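PDB 1HI9: dipeptide transport protein DPPA from Bacillus subtilis, which hydrolyses the N-terminal residue from peptides containing D-amino acids, as a zinc-dependent aminopeptidase whose ten subunits enclose a central chamber. Local coordinates for residues A[224-229]-A[238-243]. Sequence-based numbering, arbitrary orientation.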
loop_
_atom_site.group_PDB
_atom_site.type_symbol
_atom_site.label_atom_id
_atom_site.label_comp_id
_atom_site.label_asym_id
_atom_site.label_seq_id
_atom_site.Cartn_x
_atom_site.Cartn_y
_atom_site.Cartn_z
ATOM N N ALA A 224 22.697 22.983 -7.028
ATOM C CA ALA A 224 21.496 23.774 -6.786
ATOM C C ALA A 224 21.447 24.378 -5.384
ATOM O O ALA A 224 21.057 25.538 -5.230
ATOM C CB ALA A 224 20.258 22.926 -7.035
ATOM N N ASN A 225 21.834 23.598 -4.368
ATOM C CA ASN A 225 21.825 24.091 -2.984
ATOM C C ASN A 225 23.144 23.806 -2.271
ATOM O O ASN A 225 23.975 23.041 -2.755
ATOM C CB ASN A 225 20.646 23.499 -2.183
ATOM C CG ASN A 225 20.730 21.991 -2.026
ATOM O OD1 ASN A 225 19.912 21.240 -2.579
ATOM N ND2 ASN A 225 21.720 21.537 -1.273
ATOM N N TYR A 226 23.336 24.429 -1.117
ATOM C CA TYR A 226 24.569 24.252 -0.366
ATOM C C TYR A 226 24.754 22.833 0.199
ATOM O O TYR A 226 25.883 22.348 0.357
ATOM C CB TYR A 226 24.637 25.277 0.761
ATOM C CG TYR A 226 26.035 25.499 1.283
ATOM C CD1 TYR A 226 26.943 26.321 0.597
ATOM C CD2 TYR A 226 26.461 24.879 2.454
ATOM C CE1 TYR A 226 28.244 26.517 1.076
ATOM C CE2 TYR A 226 27.751 25.067 2.937
ATOM C CZ TYR A 226 28.633 25.879 2.251
ATOM O OH TYR A 226 29.899 26.026 2.743
ATOM N N GLY A 227 23.647 22.174 0.520
ATOM C CA GLY A 227 23.735 20.815 1.015
ATOM C C GLY A 227 24.438 19.881 0.032
ATOM O O GLY A 227 25.270 19.057 0.420
ATOM N N GLN A 228 24.129 20.006 -1.251
ATOM C CA GLN A 228 24.747 19.140 -2.246
ATOM C C GLN A 228 26.222 19.463 -2.361
ATOM O O GLN A 228 27.042 18.580 -2.617
ATOM C CB GLN A 228 24.055 19.314 -3.593
ATOM C CG GLN A 228 22.557 19.057 -3.504
ATOM C CD GLN A 228 21.793 19.690 -4.649
ATOM O OE1 GLN A 228 22.062 20.845 -5.025
ATOM N NE2 GLN A 228 20.823 18.956 -5.198
ATOM N N ALA A 229 26.564 20.730 -2.172
ATOM C CA ALA A 229 27.960 21.125 -2.228
ATOM C C ALA A 229 28.711 20.503 -1.040
ATOM O O ALA A 229 29.810 19.986 -1.205
ATOM C CB ALA A 229 28.085 22.652 -2.201
ATOM N N THR A 238 38.852 18.216 -2.794
ATOM C CA THR A 238 37.838 19.185 -3.192
ATOM C C THR A 238 37.825 20.396 -2.277
ATOM O O THR A 238 38.355 20.360 -1.170
ATOM C CB THR A 238 36.409 18.578 -3.158
ATOM O OG1 THR A 238 36.068 18.228 -1.806
ATOM C CG2 THR A 238 36.327 17.353 -4.044
ATOM N N GLU A 239 37.192 21.468 -2.747
ATOM C CA GLU A 239 37.079 22.697 -1.970
ATOM C C GLU A 239 35.868 23.497 -2.462
ATOM O O GLU A 239 35.573 23.530 -3.659
ATOM C CB GLU A 239 38.365 23.527 -2.118
ATOM C CG GLU A 239 38.310 24.918 -1.484
ATOM C CD GLU A 239 39.489 25.817 -1.887
ATOM O OE1 GLU A 239 39.435 27.044 -1.622
ATOM O OE2 GLU A 239 40.470 25.298 -2.468
ATOM N N ILE A 240 35.160 24.123 -1.530
ATOM C CA ILE A 240 34.010 24.939 -1.880
ATOM C C ILE A 240 34.444 26.392 -2.013
ATOM O O ILE A 240 35.140 26.921 -1.147
ATOM C CB ILE A 240 32.907 24.863 -0.806
ATOM C CG1 ILE A 240 32.337 23.447 -0.746
ATOM C CG2 ILE A 240 31.798 25.861 -1.122
ATOM C CD1 ILE A 240 31.256 23.268 0.284
ATOM N N LYS A 241 34.038 27.030 -3.105
ATOM C CA LYS A 241 34.370 28.428 -3.348
ATOM C C LYS A 241 33.460 29.253 -2.439
ATOM O O LYS A 241 32.242 29.284 -2.636
ATOM C CB LYS A 241 34.103 28.766 -4.813
ATOM C CG LYS A 241 34.884 29.951 -5.358
ATOM C CD LYS A 241 36.314 29.568 -5.778
ATOM C CE LYS A 241 37.274 29.501 -4.587
ATOM N NZ LYS A 241 37.503 30.849 -3.986
ATOM N N THR A 242 34.044 29.901 -1.435
ATOM C CA THR A 242 33.271 30.721 -0.497
ATOM C C THR A 242 32.251 31.627 -1.192
ATOM O O THR A 242 32.535 32.219 -2.231
ATOM C CB THR A 242 34.201 31.600 0.381
ATOM O OG1 THR A 242 35.301 32.085 -0.410
ATOM C CG2 THR A 242 34.724 30.805 1.567
ATOM N N GLY A 243 31.056 31.711 -0.615
ATOM C CA GLY A 243 30.014 32.542 -1.185
ATOM C C GLY A 243 29.285 31.897 -2.348
ATOM O O GLY A 243 28.511 32.566 -3.029
#
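The short helix 226-232 packs here against strand 238-240, outermost within this chain in an antiparallel sheet, through Y226 and A229 on the helix and I240 on the strand. The strand follows the helix in the chain after a short connection. The contact lies away from the zinc sites.

I240 carries the strand side of the contact. Its CG1 stands anti to the carbonyl carbon (chi1 -66°) and its chain is fully extended beyond that. This brings CD1 out to the helix. CD1 lies 4.1 Å from CB of A229, which points toward the strand. The same methyl is 3.9 Å from the backbone O of A229. It also meets the outer end of Y226, with I240 CD1 3.9 Å from Y226 OH and 4.2 Å from Y226 CZ. The methyl approaches the ring obliquely. With chi1 at -160°, the Y226 ring swings away from its own backbone N, and its hydroxyl end comes nearer the strand than CB does.

V247 of strand 246-250 touches both A229 and I240. Y226 also packs on T109 of a second subunit, so this patch borders a subunit interface.

At the start of the helix, N225 holds the N-cap position. Its backbone N donates to OE1 of Q228 (2.8 Å, N-H...O angle 160°), the half of a capping box that runs from the N3 side chain back to the N-cap.

No hydrogen bond joins the two segments. One isoleucine methyl touches a small side chain, a carbonyl oxygen and a phenol end, so helix and strand meet here by van der Waals packing.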